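PDB 2WW2: alpha-1,2-mannosidase from Bacteroides thetaiotaomicron, which hydrolyses alpha-mannosidic linkages with inversion of configuration, as a calcium-dependent member of glycoside hydrolase family 92 from a human gut symbiont. Local coordinates for residues A[80-85]-A[184-189]; A[143-148]-A[227-232]; A[528-533]-A[591-596]. All coordinates share one frame; numbering follows the deposited sequence.

Contact 1 (A[80-85]-A[184-189]); sequences FSIMPL and FMMEFS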
loop_
_atom_site.group_PDB
_atom_site.type_symbol
_atom_site.label_atom_id
_atom_site.label_comp_id
_atom_site.label_asym_id
_atom_site.label_seq_id
_atom_site.Cartn_x
_atom_site.Cartn_y
_atom_site.Cartn_z
ATOM N N PHE A 80 3.959 -42.721 11.636
ATOM C CA PHE A 80 4.669 -43.669 10.789
ATOM C C PHE A 80 3.990 -43.635 9.427
ATOM O O PHE A 80 2.940 -42.982 9.280
ATOM C CB PHE A 80 4.691 -45.084 11.411
ATOM C CG PHE A 80 3.371 -45.801 11.399
ATOM C CD1 PHE A 80 3.048 -46.666 10.360
ATOM C CD2 PHE A 80 2.469 -45.664 12.452
ATOM C CE1 PHE A 80 1.830 -47.349 10.344
ATOM C CE2 PHE A 80 1.243 -46.358 12.429
ATOM C CZ PHE A 80 0.927 -47.188 11.373
ATOM N N SER A 81 4.582 -44.253 8.407
ATOM C CA SER A 81 3.917 -44.229 7.096
ATOM C C SER A 81 3.959 -45.589 6.439
ATOM O O SER A 81 4.777 -46.442 6.784
ATOM C CB SER A 81 4.525 -43.186 6.141
ATOM O OG SER A 81 5.835 -43.564 5.734
ATOM N N ILE A 82 3.084 -45.762 5.460
ATOM C CA ILE A 82 3.021 -46.978 4.682
ATOM C C ILE A 82 3.042 -46.511 3.219
ATOM O O ILE A 82 2.371 -45.547 2.881
ATOM C CB ILE A 82 1.688 -47.707 4.960
ATOM C CG1 ILE A 82 1.692 -48.337 6.359
ATOM C CG2 ILE A 82 1.411 -48.760 3.905
ATOM C CD1 ILE A 82 0.296 -48.759 6.827
ATOM N N MET A 83 3.837 -47.166 2.372
ATOM C CA MET A 83 3.962 -46.746 0.982
ATOM C C MET A 83 4.045 -47.958 0.062
ATOM O O MET A 83 5.039 -48.673 0.042
ATOM C CB MET A 83 5.204 -45.853 0.786
ATOM C CG MET A 83 5.317 -45.308 -0.627
ATOM S SD MET A 83 3.853 -44.339 -1.107
ATOM C CE MET A 83 4.423 -43.728 -2.686
ATOM N N PRO A 84 2.985 -48.203 -0.712
ATOM C CA PRO A 84 3.109 -49.265 -1.706
ATOM C C PRO A 84 3.972 -48.779 -2.880
ATOM O O PRO A 84 3.959 -47.589 -3.207
ATOM C CB PRO A 84 1.661 -49.528 -2.124
ATOM C CG PRO A 84 0.932 -48.264 -1.817
ATOM C CD PRO A 84 1.650 -47.594 -0.669
ATOM N N LEU A 85 4.738 -49.683 -3.494
ATOM C CA LEU A 85 5.621 -49.323 -4.596
ATOM C C LEU A 85 5.558 -50.398 -5.678
ATOM O O LEU A 85 5.458 -51.582 -5.371
ATOM C CB LEU A 85 7.078 -49.212 -4.122
ATOM C CG LEU A 85 7.469 -48.086 -3.152
ATOM C CD1 LEU A 85 8.913 -48.311 -2.713
ATOM C CD2 LEU A 85 7.297 -46.672 -3.791
ATOM N N PHE A 184 2.380 -49.590 16.918
ATOM C CA PHE A 184 1.518 -49.867 15.773
ATOM C C PHE A 184 1.594 -51.331 15.332
ATOM O O PHE A 184 2.538 -52.055 15.667
ATOM C CB PHE A 184 1.825 -48.915 14.609
ATOM C CG PHE A 184 3.232 -49.037 14.063
ATOM C CD1 PHE A 184 3.549 -50.019 13.122
ATOM C CD2 PHE A 184 4.226 -48.158 14.464
ATOM C CE1 PHE A 184 4.846 -50.122 12.607
ATOM C CE2 PHE A 184 5.533 -48.252 13.964
ATOM C CZ PHE A 184 5.847 -49.231 13.034
ATOM N N MET A 185 0.565 -51.774 14.611
ATOM C CA MET A 185 0.591 -53.107 14.020
ATOM C C MET A 185 -0.205 -53.093 12.742
ATOM O O MET A 185 -1.144 -52.295 12.575
ATOM C CB MET A 185 0.060 -54.199 14.966
ATOM C CG MET A 185 -1.435 -54.194 15.217
ATOM S SD MET A 185 -2.066 -55.760 15.915
ATOM C CE MET A 185 -2.105 -56.850 14.506
ATOM N N MET A 186 0.176 -53.981 11.838
ATOM C CA MET A 186 -0.533 -54.085 10.578
ATOM C C MET A 186 -0.512 -55.511 10.053
ATOM O O MET A 186 0.352 -56.318 10.406
ATOM C CB MET A 186 0.054 -53.120 9.554
ATOM C CG MET A 186 1.445 -53.442 9.132
ATOM S SD MET A 186 2.121 -52.152 8.067
ATOM C CE MET A 186 2.577 -50.955 9.313
ATOM N N GLU A 187 -1.484 -55.818 9.216
ATOM C CA GLU A 187 -1.613 -57.158 8.703
ATOM C C GLU A 187 -1.819 -57.045 7.208
ATOM O O GLU A 187 -2.472 -56.108 6.763
ATOM C CB GLU A 187 -2.823 -57.819 9.355
ATOM C CG GLU A 187 -3.078 -59.239 8.869
ATOM C CD GLU A 187 -4.415 -59.768 9.339
ATOM O OE1 GLU A 187 -5.446 -59.103 9.121
ATOM O OE2 GLU A 187 -4.433 -60.849 9.934
ATOM N N PHE A 188 -1.234 -57.973 6.443
ATOM C CA PHE A 188 -1.358 -57.978 4.988
ATOM C C PHE A 188 -2.177 -59.199 4.575
ATOM O O PHE A 188 -2.066 -60.280 5.181
ATOM C CB PHE A 188 0.032 -57.993 4.327
ATOM C CG PHE A 188 0.875 -56.779 4.671
ATOM C CD1 PHE A 188 0.909 -55.680 3.827
ATOM C CD2 PHE A 188 1.585 -56.720 5.857
ATOM C CE1 PHE A 188 1.662 -54.549 4.147
ATOM C CE2 PHE A 188 2.341 -55.590 6.187
ATOM C CZ PHE A 188 2.384 -54.510 5.330
ATOM N N SER A 189 -2.985 -59.040 3.537
ATOM C CA SER A 189 -3.888 -60.103 3.135
ATOM C C SER A 189 -3.186 -61.235 2.386
ATOM O O SER A 189 -3.694 -62.354 2.327
ATOM C CB SER A 189 -5.009 -59.521 2.261
ATOM O OG SER A 189 -4.461 -58.898 1.107
#
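The rings of Phe80 and Phe184 lie face against face in an offset stack, their centroids 4.2 Å apart and their planes tilted by 20°. Each ring is met near its rim: Phe184 CG sits above one face of Phe80, and Phe80 CG lies over one face of Phe184. The closest approach falls beside the stack, where Phe80 CE2 comes to 3.4 Å from Phe184 CB, so the first phenylalanine also covers the root of the second. On Phe80, CG is held between the backbone N and the carbonyl carbon (chi1 71°), which swings the ring across the gap between the strands. Met186 adds its methyl group at an oblique angle to the Phe80 ring, with CE 3.8 Å from Phe80 CE1. A bend at the end of the methionine chain brings this CE to meet Ile82 tip to tip, 4.0 Å from Ile82 CD1. The strand axes pass 10.1 Å apart at 16°, with no hydrogen bond between them, as expected for strands in the two facing layers of a beta-sandwich; this one belongs to the N-terminal domain of the family. Strand 80-86 bonds to strands 60-67 and 143-148, whereas 182-188 pairs with 164-169 and 229-236. Cutting Phe80 back to an alanine is likely to strip the Phe184 face of its stacking partner and to leave Met186 CE with less to pack against. The Phe80 side chain also touches Thr233, and that of Phe184 touches Ala149.

Contact 2 (A[143-148]-A[227-232]); sequences QYVVVD and EKLTIR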
loop_
_atom_site.group_PDB
_atom_site.type_symbol
_atom_site.label_atom_id
_atom_site.label_comp_id
_atom_site.label_asym_id
_atom_site.label_seq_id
_atom_site.Cartn_x
_atom_site.Cartn_y
_atom_site.Cartn_z
ATOM N N GLN A 143 6.270 -55.986 -6.590
ATOM C CA GLN A 143 5.232 -55.452 -5.720
ATOM C C GLN A 143 5.790 -55.306 -4.307
ATOM O O GLN A 143 6.140 -56.302 -3.679
ATOM C CB GLN A 143 4.050 -56.432 -5.669
ATOM C CG GLN A 143 3.443 -56.803 -7.029
ATOM C CD GLN A 143 2.333 -57.847 -6.893
ATOM O OE1 GLN A 143 2.109 -58.373 -5.808
ATOM N NE2 GLN A 143 1.648 -58.165 -8.008
ATOM N N TYR A 144 5.864 -54.081 -3.805
ATOM C CA TYR A 144 6.345 -53.854 -2.446
ATOM C C TYR A 144 5.413 -52.994 -1.618
ATOM O O TYR A 144 4.641 -52.214 -2.143
ATOM C CB TYR A 144 7.670 -53.113 -2.466
ATOM C CG TYR A 144 8.779 -53.782 -3.237
ATOM C CD1 TYR A 144 9.592 -54.746 -2.641
ATOM C CD2 TYR A 144 9.036 -53.421 -4.551
ATOM C CE1 TYR A 144 10.626 -55.343 -3.354
ATOM C CE2 TYR A 144 10.058 -54.008 -5.266
ATOM C CZ TYR A 144 10.848 -54.963 -4.665
ATOM O OH TYR A 144 11.864 -55.520 -5.390
ATOM N N VAL A 145 5.537 -53.119 -0.305
ATOM C CA VAL A 145 5.058 -52.090 0.595
ATOM C C VAL A 145 6.227 -51.755 1.509
ATOM O O VAL A 145 6.885 -52.664 2.030
ATOM C CB VAL A 145 3.860 -52.599 1.432
ATOM C CG1 VAL A 145 3.475 -51.569 2.515
ATOM C CG2 VAL A 145 2.674 -52.966 0.509
ATOM N N VAL A 146 6.490 -50.462 1.698
ATOM C CA VAL A 146 7.496 -50.013 2.644
ATOM C C VAL A 146 6.793 -49.408 3.847
ATOM O O VAL A 146 5.864 -48.594 3.694
ATOM C CB VAL A 146 8.436 -48.951 2.044
ATOM C CG1 VAL A 146 9.334 -48.325 3.142
ATOM C CG2 VAL A 146 9.276 -49.562 0.918
ATOM N N VAL A 147 7.265 -49.794 5.030
ATOM C CA VAL A 147 6.797 -49.227 6.272
ATOM C C VAL A 147 7.935 -48.357 6.826
ATOM O O VAL A 147 9.083 -48.793 6.906
ATOM C CB VAL A 147 6.416 -50.313 7.284
ATOM C CG1 VAL A 147 6.041 -49.702 8.604
ATOM C CG2 VAL A 147 5.235 -51.180 6.752
ATOM N N ASP A 148 7.611 -47.118 7.168
ATOM C CA ASP A 148 8.609 -46.137 7.574
ATOM C C ASP A 148 8.207 -45.724 8.978
ATOM O O ASP A 148 7.135 -45.152 9.182
ATOM C CB ASP A 148 8.595 -44.966 6.575
ATOM C CG ASP A 148 9.572 -43.850 6.938
ATOM O OD1 ASP A 148 9.781 -43.591 8.144
ATOM O OD2 ASP A 148 10.129 -43.229 6.001
ATOM N N GLU A 227 -6.433 -59.459 -8.399
ATOM C CA GLU A 227 -6.611 -59.382 -6.950
ATOM C C GLU A 227 -5.990 -58.101 -6.386
ATOM O O GLU A 227 -5.180 -57.467 -7.039
ATOM C CB GLU A 227 -6.032 -60.622 -6.243
ATOM C CG GLU A 227 -6.747 -61.931 -6.610
ATOM C CD GLU A 227 -6.318 -63.107 -5.730
ATOM O OE1 GLU A 227 -5.613 -62.907 -4.712
ATOM O OE2 GLU A 227 -6.686 -64.245 -6.060
ATOM N N LYS A 228 -6.389 -57.726 -5.178
ATOM C CA LYS A 228 -5.864 -56.522 -4.538
ATOM C C LYS A 228 -5.301 -56.906 -3.183
ATOM O O LYS A 228 -5.802 -57.831 -2.542
ATOM C CB LYS A 228 -6.956 -55.458 -4.377
ATOM C CG LYS A 228 -7.543 -54.972 -5.724
ATOM C CD LYS A 228 -8.610 -53.896 -5.510
ATOM C CE LYS A 228 -9.855 -54.485 -4.837
ATOM N NZ LYS A 228 -10.976 -53.488 -4.766
ATOM N N LEU A 229 -4.261 -56.195 -2.757
ATOM C CA LEU A 229 -3.704 -56.380 -1.427
ATOM C C LEU A 229 -4.524 -55.537 -0.462
ATOM O O LEU A 229 -4.808 -54.365 -0.747
ATOM C CB LEU A 229 -2.252 -55.877 -1.398
ATOM C CG LEU A 229 -1.503 -55.981 -0.065
ATOM C CD1 LEU A 229 -1.165 -57.450 0.248
ATOM C CD2 LEU A 229 -0.242 -55.130 -0.108
ATOM N N THR A 230 -4.903 -56.117 0.672
ATOM C CA THR A 230 -5.478 -55.335 1.755
ATOM C C THR A 230 -4.440 -55.183 2.861
ATOM O O THR A 230 -3.717 -56.129 3.173
ATOM C CB THR A 230 -6.732 -56.014 2.331
ATOM O OG1 THR A 230 -7.745 -56.056 1.323
ATOM C CG2 THR A 230 -7.261 -55.229 3.518
ATOM N N ILE A 231 -4.339 -53.981 3.427
ATOM C CA ILE A 231 -3.460 -53.746 4.572
ATOM C C ILE A 231 -4.344 -53.208 5.672
ATOM O O ILE A 231 -5.065 -52.235 5.462
ATOM C CB ILE A 231 -2.396 -52.666 4.289
ATOM C CG1 ILE A 231 -1.680 -52.935 2.960
ATOM C CG2 ILE A 231 -1.352 -52.609 5.451
ATOM C CD1 ILE A 231 -0.641 -51.858 2.580
ATOM N N ARG A 232 -4.292 -53.837 6.843
ATOM C CA ARG A 232 -5.096 -53.404 7.984
ATOM C C ARG A 232 -4.134 -52.940 9.033
ATOM O O ARG A 232 -3.144 -53.618 9.279
ATOM C CB ARG A 232 -5.914 -54.569 8.562
ATOM C CG ARG A 232 -6.864 -55.186 7.552
ATOM C CD ARG A 232 -7.589 -56.446 8.109
ATOM N NE ARG A 232 -8.320 -57.043 7.002
ATOM C CZ ARG A 232 -7.907 -58.116 6.339
ATOM N NH1 ARG A 232 -6.805 -58.750 6.718
ATOM N NH2 ARG A 232 -8.608 -58.560 5.302
#
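Val145 and Ile231 have CA atoms 9.5 Å apart, with no hydrogen bond joining their strands, which run in roughly the same direction. The spacing and the separate hydrogen-bond partners of the strands together fit facing layers of the N-terminal beta-sandwich: strand 143-148 pairs with 80-86 and 216-221 in one layer, and 229-236 with 130-136 and 182-188 in the other. Only side chains bridge the gap, and all three that do so are aliphatic and buried. Val145 is the hub. With CG1 anti to the backbone N (chi1 173°), its CG2 is set beside that N and reaches Leu229 CD2 at 3.7 Å, the closest approach of the contact. The two side chains pass at a slant, and of the two leucine methyls it is CD2 that meets the valine. Phe188 packs against Val145, Leu229 and Ile231 alike, and Ile82 also touches Val145 and Ile231, which places the trio within a wider apolar interior. Ile231 comes at the valine from ahead, tip to tip: its CG1 stands anti to the carbonyl carbon, and the terminal CD1 is 4.1 Å from both Val145 CG1 and Val145 CG2, facing the fork of the two methyls.

Contact 3 (A[528-533]-A[591-596]); sequences HDPEGL and IYLYDY
Leu593 and Tyr596 both turn toward Pro530 by the same first torsion, with CG beside the backbone N and anti to the carbonyl carbon (chi1 -71° and -65°). They stand three residues apart in a 3-10-type turn, closed by the bond from Tyr596 N to Leu593 O, and so converge on one proline. Pro530 CG lies over a face of the Tyr596 ring, 4.1 Å from its centroid and 27° off the normal, which defines a CH-pi contact. The Leu593 side chain crosses that of Pro530 at about a right angle, and its CD2 lies 3.9 Å from both CB and CG of Pro530.

The proline opens helix 530-537, and Asp529 is its N-cap: Gly532 N donates to Asp529 OD1 over 3.0 Å, meeting the carboxylate from above its plane. A second hold is polar and indirect. One water donates to Glu531 OE1 at 2.8 Å and to Tyr596 O at 2.7 Å, linking the glutamate to a backbone carbonyl that it does not bond itself. The same OE1 is hydrogen-bonded to His540 NE2, which should help fix the carboxylate.

Within the catalytic domain, the contact joins the start of helix 530-537 to the turn leading into helix 600-613. Tyr596 also packs on Val645, Pro732 and Ala653 of strand 651-654, while Leu533 rests on Met543 of helix 540-551.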
loop_
_atom_site.group_PDB
_atom_site.type_symbol
_atom_site.label_atom_id
_atom_site.label_comp_id
_atom_site.label_asym_id
_atom_site.label_seq_id
_atom_site.Cartn_x
_atom_site.Cartn_y
_atom_site.Cartn_z
ATOM N N HIS A 528 -16.204 -9.121 25.879
ATOM C CA HIS A 528 -17.035 -9.141 27.082
ATOM C C HIS A 528 -17.610 -7.755 27.413
ATOM O O HIS A 528 -18.442 -7.612 28.328
ATOM C CB HIS A 528 -16.257 -9.711 28.277
ATOM C CG HIS A 528 -15.053 -8.906 28.664
ATOM N ND1 HIS A 528 -13.943 -8.776 27.853
ATOM C CD2 HIS A 528 -14.774 -8.213 29.798
ATOM C CE1 HIS A 528 -13.039 -8.027 28.462
ATOM N NE2 HIS A 528 -13.523 -7.663 29.642
ATOM N N ASP A 529 -17.199 -6.731 26.665
ATOM C CA ASP A 529 -17.665 -5.372 26.971
ATOM C C ASP A 529 -17.679 -4.414 25.763
ATOM O O ASP A 529 -17.037 -3.371 25.789
ATOM C CB ASP A 529 -16.805 -4.778 28.099
ATOM C CG ASP A 529 -17.514 -3.663 28.854
ATOM O OD1 ASP A 529 -18.696 -3.365 28.538
ATOM O OD2 ASP A 529 -16.891 -3.088 29.779
ATOM N N PRO A 530 -18.416 -4.762 24.698
ATOM C CA PRO A 530 -18.485 -3.831 23.574
ATOM C C PRO A 530 -18.965 -2.428 23.994
ATOM O O PRO A 530 -18.485 -1.438 23.454
ATOM C CB PRO A 530 -19.495 -4.494 22.633
ATOM C CG PRO A 530 -19.356 -5.975 22.929
ATOM C CD PRO A 530 -19.142 -6.014 24.439
ATOM N N GLU A 531 -19.908 -2.344 24.939
ATOM C CA GLU A 531 -20.398 -1.038 25.366
ATOM C C GLU A 531 -19.272 -0.249 26.036
ATOM O O GLU A 531 -19.120 0.953 25.804
ATOM C CB GLU A 531 -21.612 -1.180 26.302
ATOM C CG GLU A 531 -22.202 0.142 26.792
ATOM C CD GLU A 531 -22.787 1.009 25.667
ATOM O OE1 GLU A 531 -23.196 0.474 24.606
ATOM O OE2 GLU A 531 -22.848 2.241 25.862
ATOM N N GLY A 532 -18.473 -0.916 26.864
ATOM C CA GLY A 532 -17.342 -0.233 27.495
ATOM C C GLY A 532 -16.299 0.197 26.470
ATOM O O GLY A 532 -15.655 1.237 26.620
ATOM N N LEU A 533 -16.098 -0.606 25.428
ATOM C CA LEU A 533 -15.187 -0.190 24.369
ATOM C C LEU A 533 -15.728 1.052 23.649
ATOM O O LEU A 533 -14.976 1.996 23.376
ATOM C CB LEU A 533 -14.906 -1.332 23.375
ATOM C CG LEU A 533 -13.889 -1.004 22.269
ATOM C CD1 LEU A 533 -12.538 -0.609 22.893
ATOM C CD2 LEU A 533 -13.710 -2.178 21.319
ATOM N N ILE A 591 -17.326 -7.840 12.922
ATOM C CA ILE A 591 -18.479 -7.549 12.070
ATOM C C ILE A 591 -19.797 -7.581 12.843
ATOM O O ILE A 591 -20.748 -6.880 12.486
ATOM C CB ILE A 591 -18.579 -8.501 10.866
ATOM C CG1 ILE A 591 -17.534 -8.109 9.838
ATOM C CG2 ILE A 591 -19.950 -8.366 10.214
ATOM C CD1 ILE A 591 -17.590 -8.955 8.545
ATOM N N TYR A 592 -19.843 -8.362 13.922
ATOM C CA TYR A 592 -21.079 -8.497 14.693
ATOM C C TYR A 592 -21.275 -7.352 15.671
ATOM O O TYR A 592 -22.326 -7.272 16.308
ATOM C CB TYR A 592 -21.119 -9.831 15.456
ATOM C CG TYR A 592 -21.362 -11.021 14.541
ATOM C CD1 TYR A 592 -22.662 -11.413 14.214
ATOM C CD2 TYR A 592 -20.299 -11.720 13.981
ATOM C CE1 TYR A 592 -22.903 -12.484 13.363
ATOM C CE2 TYR A 592 -20.522 -12.795 13.110
ATOM C CZ TYR A 592 -21.835 -13.160 12.806
ATOM O OH TYR A 592 -22.077 -14.230 11.963
ATOM N N LEU A 593 -20.287 -6.472 15.803
ATOM C CA LEU A 593 -20.367 -5.419 16.833
ATOM C C LEU A 593 -21.457 -4.385 16.524
ATOM O O LEU A 593 -21.957 -3.724 17.423
ATOM C CB LEU A 593 -19.004 -4.753 17.062
ATOM C CG LEU A 593 -17.962 -5.628 17.775
ATOM C CD1 LEU A 593 -16.566 -4.963 17.781
ATOM C CD2 LEU A 593 -18.400 -5.914 19.186
ATOM N N TYR A 594 -21.835 -4.242 15.259
ATOM C CA TYR A 594 -22.937 -3.332 14.939
ATOM C C TYR A 594 -24.228 -3.721 15.669
ATOM O O TYR A 594 -25.078 -2.866 15.875
ATOM C CB TYR A 594 -23.222 -3.281 13.458
ATOM C CG TYR A 594 -22.111 -2.735 12.569
ATOM C CD1 TYR A 594 -21.894 -1.361 12.444
ATOM C CD2 TYR A 594 -21.343 -3.591 11.794
ATOM C CE1 TYR A 594 -20.917 -0.862 11.586
ATOM C CE2 TYR A 594 -20.344 -3.105 10.939
ATOM C CZ TYR A 594 -20.140 -1.746 10.842
ATOM O OH TYR A 594 -19.167 -1.271 9.986
ATOM N N ASP A 595 -24.363 -4.997 16.040
ATOM C CA ASP A 595 -25.540 -5.505 16.781
ATOM C C ASP A 595 -25.666 -4.895 18.168
ATOM O O ASP A 595 -26.746 -4.926 18.770
ATOM C CB ASP A 595 -25.457 -7.021 16.990
ATOM C CG ASP A 595 -25.903 -7.841 15.774
ATOM O OD1 ASP A 595 -26.517 -7.301 14.837
ATOM O OD2 ASP A 595 -25.660 -9.075 15.784
ATOM N N TYR A 596 -24.551 -4.384 18.692
ATOM C CA TYR A 596 -24.469 -3.889 20.070
ATOM C C TYR A 596 -24.653 -2.375 20.161
ATOM O O TYR A 596 -24.812 -1.815 21.254
ATOM C CB TYR A 596 -23.102 -4.267 20.688
ATOM C CG TYR A 596 -22.902 -5.762 20.841
ATOM C CD1 TYR A 596 -22.913 -6.361 22.105
ATOM C CD2 TYR A 596 -22.718 -6.572 19.727
ATOM C CE1 TYR A 596 -22.748 -7.735 22.251
ATOM C CE2 TYR A 596 -22.557 -7.948 19.855
ATOM C CZ TYR A 596 -22.574 -8.521 21.124
ATOM O OH TYR A 596 -22.428 -9.883 21.236
HETATM O O HOH W 1 -24.646 -1.811 23.935
#

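All three contacts are buried, but they belong to two parts of the enzyme. Contacts 1 and 2, with centres 6 Å apart, share the N-terminal beta-sandwich: strands 80-86 and 143-148 are neighbours in one layer, 182-188 and 229-236 in the other. Both span the space between the layers without hydrogen bonds, contact 1 mainly through stacked aromatics and a thioether, with one isoleucine, contact 2 through aliphatic branches alone. The salt bridge between Glu187 and Arg232 ties their second strands at more exposed positions. Contact 3 lies about 53 and 57 Å away, centre to centre, in the catalytic domain, where helix start meets loop; there, CH-pi packing is supplemented by a water bridge at the partly exposed Glu531.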